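Local coordinates for cell division control protein 4 (Saccharomyces cerevisiae, PDB 3V7D) that recognises phosphorylated proteins such as the CDK inhibitor SIC1 and directs their ubiquitination as the substrate-binding subunit of an SCF E3 ligase, at residues B[10-14]-B[15-19]; B[187-190]-B[191-194]; B[376-379]-B[380-383]. The protein carries 1 engineered substitution. All coordinates share one frame; numbering follows the deposited sequence.

Contact 1 (B[10-14]-B[15-19])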
# COMPACT_ATOMS: atom_id res chain seq x y z
N LEU B 10 -25.99 17.18 34.90
CA LEU B 10 -24.94 16.17 35.09
C LEU B 10 -24.07 15.99 33.84
O LEU B 10 -23.26 15.06 33.76
CB LEU B 10 -25.54 14.83 35.53
CG LEU B 10 -26.47 14.87 36.75
CD1 LEU B 10 -27.48 13.73 36.72
CD2 LEU B 10 -25.67 14.81 38.03
N LYS B 11 -24.22 16.89 32.87
CA LYS B 11 -23.44 16.82 31.64
C LYS B 11 -21.99 17.20 31.90
O LYS B 11 -21.70 18.00 32.80
CB LYS B 11 -24.03 17.72 30.55
CG LYS B 11 -25.30 17.18 29.91
CD LYS B 11 -25.83 18.15 28.87
CE LYS B 11 -27.07 17.61 28.18
NZ LYS B 11 -26.80 16.34 27.47
N ARG B 12 -21.08 16.63 31.13
CA ARG B 12 -19.67 16.87 31.35
C ARG B 12 -18.86 16.74 30.07
O ARG B 12 -19.07 15.82 29.28
CB ARG B 12 -19.14 15.92 32.42
CG ARG B 12 -17.66 16.06 32.69
CD ARG B 12 -17.28 15.52 34.06
NE ARG B 12 -15.95 15.98 34.45
CZ ARG B 12 -15.64 16.45 35.65
NH1 ARG B 12 -16.56 16.51 36.61
NH2 ARG B 12 -14.40 16.86 35.90
N ASP B 13 -17.94 17.67 29.87
CA ASP B 13 -17.02 17.56 28.76
C ASP B 13 -16.02 16.45 29.07
O ASP B 13 -14.93 16.70 29.57
CB ASP B 13 -16.30 18.89 28.54
CG ASP B 13 -15.51 18.93 27.26
OD1 ASP B 13 -15.32 17.86 26.64
OD2 ASP B 13 -15.07 20.03 26.87
N LEU B 14 -16.42 15.22 28.76
CA LEU B 14 -15.61 14.04 29.06
C LEU B 14 -14.26 14.05 28.35
O LEU B 14 -13.26 13.60 28.91
CB LEU B 14 -16.37 12.76 28.70
CG LEU B 14 -17.72 12.52 29.38
CD1 LEU B 14 -18.21 11.12 29.08
CD2 LEU B 14 -17.61 12.72 30.88
N ILE B 15 -14.23 14.55 27.12
CA ILE B 15 -13.01 14.55 26.32
C ILE B 15 -11.96 15.47 26.93
O ILE B 15 -10.78 15.13 27.00
CB ILE B 15 -13.30 14.94 24.85
CG1 ILE B 15 -14.05 13.80 24.14
CG2 ILE B 15 -12.01 15.29 24.09
CD1 ILE B 15 -13.31 12.48 24.11
N THR B 16 -12.40 16.63 27.39
CA THR B 16 -11.50 17.57 28.06
C THR B 16 -11.10 17.07 29.44
O THR B 16 -9.93 17.14 29.82
CB THR B 16 -12.15 18.96 28.18
OG1 THR B 16 -12.25 19.55 26.88
CG2 THR B 16 -11.33 19.87 29.08
N SER B 17 -12.07 16.56 30.19
CA SER B 17 -11.87 16.16 31.58
C SER B 17 -10.96 14.94 31.75
O SER B 17 -10.09 14.93 32.62
CB SER B 17 -13.21 15.91 32.27
OG SER B 17 -13.99 17.09 32.32
N LEU B 18 -11.17 13.92 30.93
CA LEU B 18 -10.41 12.68 31.03
C LEU B 18 -8.93 12.91 30.73
O LEU B 18 -8.57 13.88 30.06
CB LEU B 18 -10.98 11.63 30.08
CG LEU B 18 -12.30 11.00 30.50
CD1 LEU B 18 -12.91 10.23 29.34
CD2 LEU B 18 -12.09 10.10 31.71
N PRO B 19 -8.05 12.03 31.25
CA PRO B 19 -6.63 12.11 30.90
C PRO B 19 -6.46 11.92 29.40
O PRO B 19 -7.23 11.18 28.79
CB PRO B 19 -6.01 10.94 31.66
CG PRO B 19 -6.94 10.73 32.83
CD PRO B 19 -8.31 11.01 32.28

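Contact 2 (B[187-190]-B[191-194])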
# COMPACT_ATOMS: atom_id res chain seq x y z
N VAL B 187 21.26 4.33 -21.38
CA VAL B 187 20.93 5.20 -20.26
C VAL B 187 20.55 6.56 -20.82
O VAL B 187 21.25 7.10 -21.68
CB VAL B 187 22.13 5.36 -19.31
CG1 VAL B 187 21.78 6.27 -18.14
CG2 VAL B 187 22.61 4.00 -18.82
N TRP B 188 19.45 7.12 -20.32
CA TRP B 188 18.96 8.39 -20.84
C TRP B 188 18.80 9.43 -19.73
O TRP B 188 18.52 9.09 -18.58
CB TRP B 188 17.60 8.20 -21.53
CG TRP B 188 17.56 7.10 -22.54
CD1 TRP B 188 17.50 5.76 -22.29
CD2 TRP B 188 17.54 7.24 -23.97
NE1 TRP B 188 17.46 5.06 -23.47
CE2 TRP B 188 17.48 5.94 -24.52
CE3 TRP B 188 17.57 8.34 -24.83
CZ2 TRP B 188 17.45 5.71 -25.89
CZ3 TRP B 188 17.55 8.11 -26.20
CH2 TRP B 188 17.48 6.81 -26.71
N ASP B 189 18.99 10.69 -20.09
CA ASP B 189 18.69 11.80 -19.19
C ASP B 189 17.55 12.60 -19.80
O ASP B 189 17.72 13.26 -20.83
CB ASP B 189 19.93 12.68 -19.00
CG ASP B 189 19.72 13.77 -17.95
OD1 ASP B 189 18.69 14.48 -17.99
OD2 ASP B 189 20.60 13.92 -17.08
N ILE B 190 16.39 12.55 -19.16
CA ILE B 190 15.21 13.26 -19.66
C ILE B 190 15.42 14.77 -19.74
O ILE B 190 15.04 15.41 -20.72
CB ILE B 190 13.97 12.96 -18.79
CG1 ILE B 190 13.56 11.49 -18.94
CG2 ILE B 190 12.80 13.85 -19.19
CD1 ILE B 190 12.36 11.10 -18.11
N LYS B 191 16.06 15.32 -18.72
CA LYS B 191 16.24 16.77 -18.64
C LYS B 191 17.28 17.29 -19.62
O LYS B 191 17.33 18.49 -19.89
CB LYS B 191 16.58 17.19 -17.21
CG LYS B 191 15.49 16.86 -16.19
CD LYS B 191 15.99 16.99 -14.75
CE LYS B 191 17.29 16.21 -14.54
NZ LYS B 191 17.17 14.80 -15.02
N LYS B 192 18.11 16.40 -20.15
CA LYS B 192 19.05 16.76 -21.22
C LYS B 192 18.45 16.37 -22.57
O LYS B 192 18.94 16.79 -23.62
CB LYS B 192 20.40 16.08 -21.03
CG LYS B 192 21.11 16.44 -19.74
CD LYS B 192 22.50 15.80 -19.67
CE LYS B 192 23.25 16.24 -18.43
NZ LYS B 192 24.66 15.77 -18.44
N GLY B 193 17.40 15.56 -22.52
CA GLY B 193 16.72 15.10 -23.71
C GLY B 193 17.58 14.26 -24.63
O GLY B 193 17.44 14.33 -25.85
N CYS B 194 18.47 13.46 -24.06
CA CYS B 194 19.38 12.66 -24.88
C CYS B 194 19.80 11.36 -24.21
O CYS B 194 19.57 11.15 -23.01
CB CYS B 194 20.63 13.46 -25.23
SG CYS B 194 21.76 13.71 -23.84

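Contact 3 (B[376-379]-B[380-383])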
# COMPACT_ATOMS: atom_id res chain seq x y z
N GLY B 376 -6.49 -13.05 -6.73
CA GLY B 376 -5.87 -12.38 -5.61
C GLY B 376 -5.57 -13.35 -4.48
O GLY B 376 -6.45 -14.07 -4.00
N TRP B 377 -4.31 -13.37 -4.05
CA TRP B 377 -3.90 -14.23 -2.95
C TRP B 377 -3.34 -13.36 -1.83
O TRP B 377 -2.72 -12.33 -2.08
CB TRP B 377 -2.83 -15.21 -3.40
CG TRP B 377 -3.02 -15.77 -4.77
CD1 TRP B 377 -2.69 -15.18 -5.95
CD2 TRP B 377 -3.55 -17.06 -5.10
NE1 TRP B 377 -3.00 -16.01 -7.00
CE2 TRP B 377 -3.52 -17.17 -6.51
CE3 TRP B 377 -4.04 -18.13 -4.35
CZ2 TRP B 377 -3.98 -18.31 -7.17
CZ3 TRP B 377 -4.49 -19.26 -5.01
CH2 TRP B 377 -4.46 -19.34 -6.41
N ASP B 378 -3.56 -13.79 -0.59
CA ASP B 378 -3.00 -13.09 0.55
C ASP B 378 -1.48 -13.06 0.41
O ASP B 378 -0.86 -14.08 0.13
CB ASP B 378 -3.41 -13.78 1.85
CG ASP B 378 -2.96 -13.02 3.07
OD1 ASP B 378 -3.73 -12.16 3.54
OD2 ASP B 378 -1.83 -13.27 3.55
N ALA B 379 -0.89 -11.88 0.59
CA ALA B 379 0.54 -11.73 0.34
C ALA B 379 1.41 -12.52 1.32
O ALA B 379 2.60 -12.70 1.08
CB ALA B 379 0.94 -10.26 0.33
N ASN B 380 0.82 -12.97 2.42
CA ASN B 380 1.59 -13.67 3.44
C ASN B 380 1.35 -15.18 3.48
O ASN B 380 2.31 -15.95 3.52
CB ASN B 380 1.38 -13.05 4.82
CG ASN B 380 2.38 -13.56 5.84
OD1 ASN B 380 3.53 -13.87 5.51
ND2 ASN B 380 1.95 -13.66 7.09
N ASP B 381 0.08 -15.60 3.47
CA ASP B 381 -0.24 -17.03 3.53
C ASP B 381 -0.89 -17.59 2.26
O ASP B 381 -1.21 -18.77 2.18
CB ASP B 381 -1.07 -17.38 4.78
CG ASP B 381 -2.42 -16.67 4.82
OD1 ASP B 381 -3.01 -16.39 3.75
OD2 ASP B 381 -2.90 -16.41 5.94
N TYR B 382 -1.10 -16.72 1.27
CA TYR B 382 -1.59 -17.12 -0.06
C TYR B 382 -2.96 -17.79 -0.07
O TYR B 382 -3.30 -18.52 -1.01
CB TYR B 382 -0.54 -17.97 -0.78
CG TYR B 382 0.83 -17.34 -0.71
CD1 TYR B 382 1.15 -16.25 -1.50
CD2 TYR B 382 1.78 -17.82 0.18
CE1 TYR B 382 2.40 -15.66 -1.41
CE2 TYR B 382 3.03 -17.24 0.27
CZ TYR B 382 3.33 -16.16 -0.53
OH TYR B 382 4.58 -15.58 -0.43
N SER B 383 -3.76 -17.52 0.96
CA SER B 383 -5.16 -17.90 0.94
C SER B 383 -5.86 -17.05 -0.13
O SER B 383 -5.40 -15.96 -0.47
CB SER B 383 -5.82 -17.70 2.31
OG SER B 383 -5.88 -16.32 2.66
O HOH W 1 4.51 -12.88 -1.04

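Contact 1 (B[10-14]-B[15-19])
The guanidinium group of Arg12 meets Ser17 at its edge, where the CB of the serine lies in the guanidinium plane and its OG close to it. The bond made there, from Arg12 NE to Ser17 OG at 3.1 Å, is bent and weak; the stronger polar partner of this arginine is an acidic side chain of the other protein in the assembly, which forms a salt bridge with NH1. The carboxylate of Asp13 is the second flat group, and Thr16 approaches it from above its plane. Thr16 N donates to Asp13 OD1 at 3.3 Å in a fairly straight bond (164°), while the hydroxyl OG1 donates to Asp13 OD2 at 2.9 Å. Asp13 is the N-cap residue of the short helix; its CG, anti to the backbone N (chi1 -170°), brings the carboxylate over the first turn, where the bond from Thr16 N caps it. Its carbonyl oxygen is gripped twice by Ser17: nearly head-on by the backbone N at 2.9 Å, and by OG, again at 2.9 Å, from above the carbonyl plane. One residue on, Leu18 N donates to Leu14 O at 2.9 Å, and Leu18 is itself the first residue to leave helical geometry. The stretch belongs to the F-box and comprises helix 14-17 with the loop that leads into it. Asp13 OD1 also accepts from Trp45 NE1, tying the cap to helix 43-49, against which Ile15 and Thr16 pack. Ile15 and Leu18 rest on helix 20-27, whereas Leu14 packs on an aromatic side chain of the partner protein.

Contact 2 (B[187-190]-B[191-194])
Asp189 and Lys192 lie obliquely across one another: the CG of Lys192 sits 3.5 Å from the carboxylate carbon CG of Asp189, and the extended lysine chain runs on past OD2. Lys191 reaches the same carboxylate by another route. Its chain bends at its last two torsions (chi3 and chi4 both -51°), bringing NZ back to within 3.4 Å of Asp189 OD1 in a long, weak salt bridge; NZ is also bonded to Gly173 O. OD1 further accepts Lys192 N at 2.9 Å from above the carboxylate plane, and Lys191 N more weakly, so the aspartate side chain holds the turn from within. Along the backbone, Asp189 N donates to Cys194 O at 3.0 Å in a nearly straight bond (165°). Opposite Asp189 the chain places two residues, Gly193 (positive phi) and Cys194, whose N atoms bond weakly to Asp189 O, as in a G1 beta bulge. The turn joins strand 185-189, in the second WD repeat, to strand 194-199 of the same propeller sheet. On the other side of strand 185-189, Trp188 and Ile190 touch Leu176 of strand 175-180, with Trp188 NE1 bonded to Ser178 OG, and Ile190 extends to Tyr134 and Ile136 of strand 134-139.

Contact 3 (B[376-379]-B[380-383])
Asp378 OD2 is gripped by two successive backbone N-H groups of the turn that follows its strand. Asp381 N reaches it at 3.0 Å in a nearly straight bond (166°), on the anti side and close to the carboxylate plane, whereas Asn380 N, at 2.9 Å, comes from above that plane. With CG anti to the backbone N (chi1 -175°), the carboxylate of Asp378 is carried into the bend, where these two donors fix its orientation. The carboxylate of Asp381 lies beside it, the two planes 35° apart, with Asp381 OD1 3.3 Å from Asp378 OD2. Two acceptors so near would be expected to repel if both are charged, and the N-H donors probably ease this. Asp381 OD1 is itself bonded by Ser383 N at 3.1 Å, which closes an Asx turn. The backbone completes the connection: Asp378 N donates to Ser383 O at 2.8 Å, in the carbonyl plane, and Tyr382 N to Asp378 O in a more bent bond. Tyr382, whose phi is positive, turns its ring back alongside the carbonyls of Asp378 and Ala379. A water links its hydroxyl to the first residue of the turn, accepting from Tyr382 OH at 2.8 Å and donating to Ala379 O; Arg324 also bonds to that hydroxyl. Near the bend, the edge of the Trp377 indole meets Tyr382 O, with CE3 at 3.4 Å, while its NE1 is bonded to Ser367 OG. Trp377 and Tyr382 both pack on Leu348 of the adjacent sheet. A Trp-Asp pair ending the third strand of a blade is the signature of WD40 repeats, and here it closes the sixth repeat, with the turn leading to the outermost strand, 384-389, of a beta-propeller blade.

How the contacts relate
The three contacts follow one another along the chain without overlap. Contact 1 belongs to the F-box and lies about 48 Å from the centre of the chain, against the other protein of the assembly; contacts 2 and 3 belong to the WD40 propeller. Centre to centre, contact 1 is about 61 Å from contact 2 and 45 Å from contact 3. The two propeller turns are about 40 Å apart, on opposite sides of the chain's centre, and occupy equivalent places in different sheets, each joining the third strand to the fourth. The separation is consistent with the division of labour in F-box proteins, whose F-box docks into the ligase while the propeller probably binds the phosphorylated substrate.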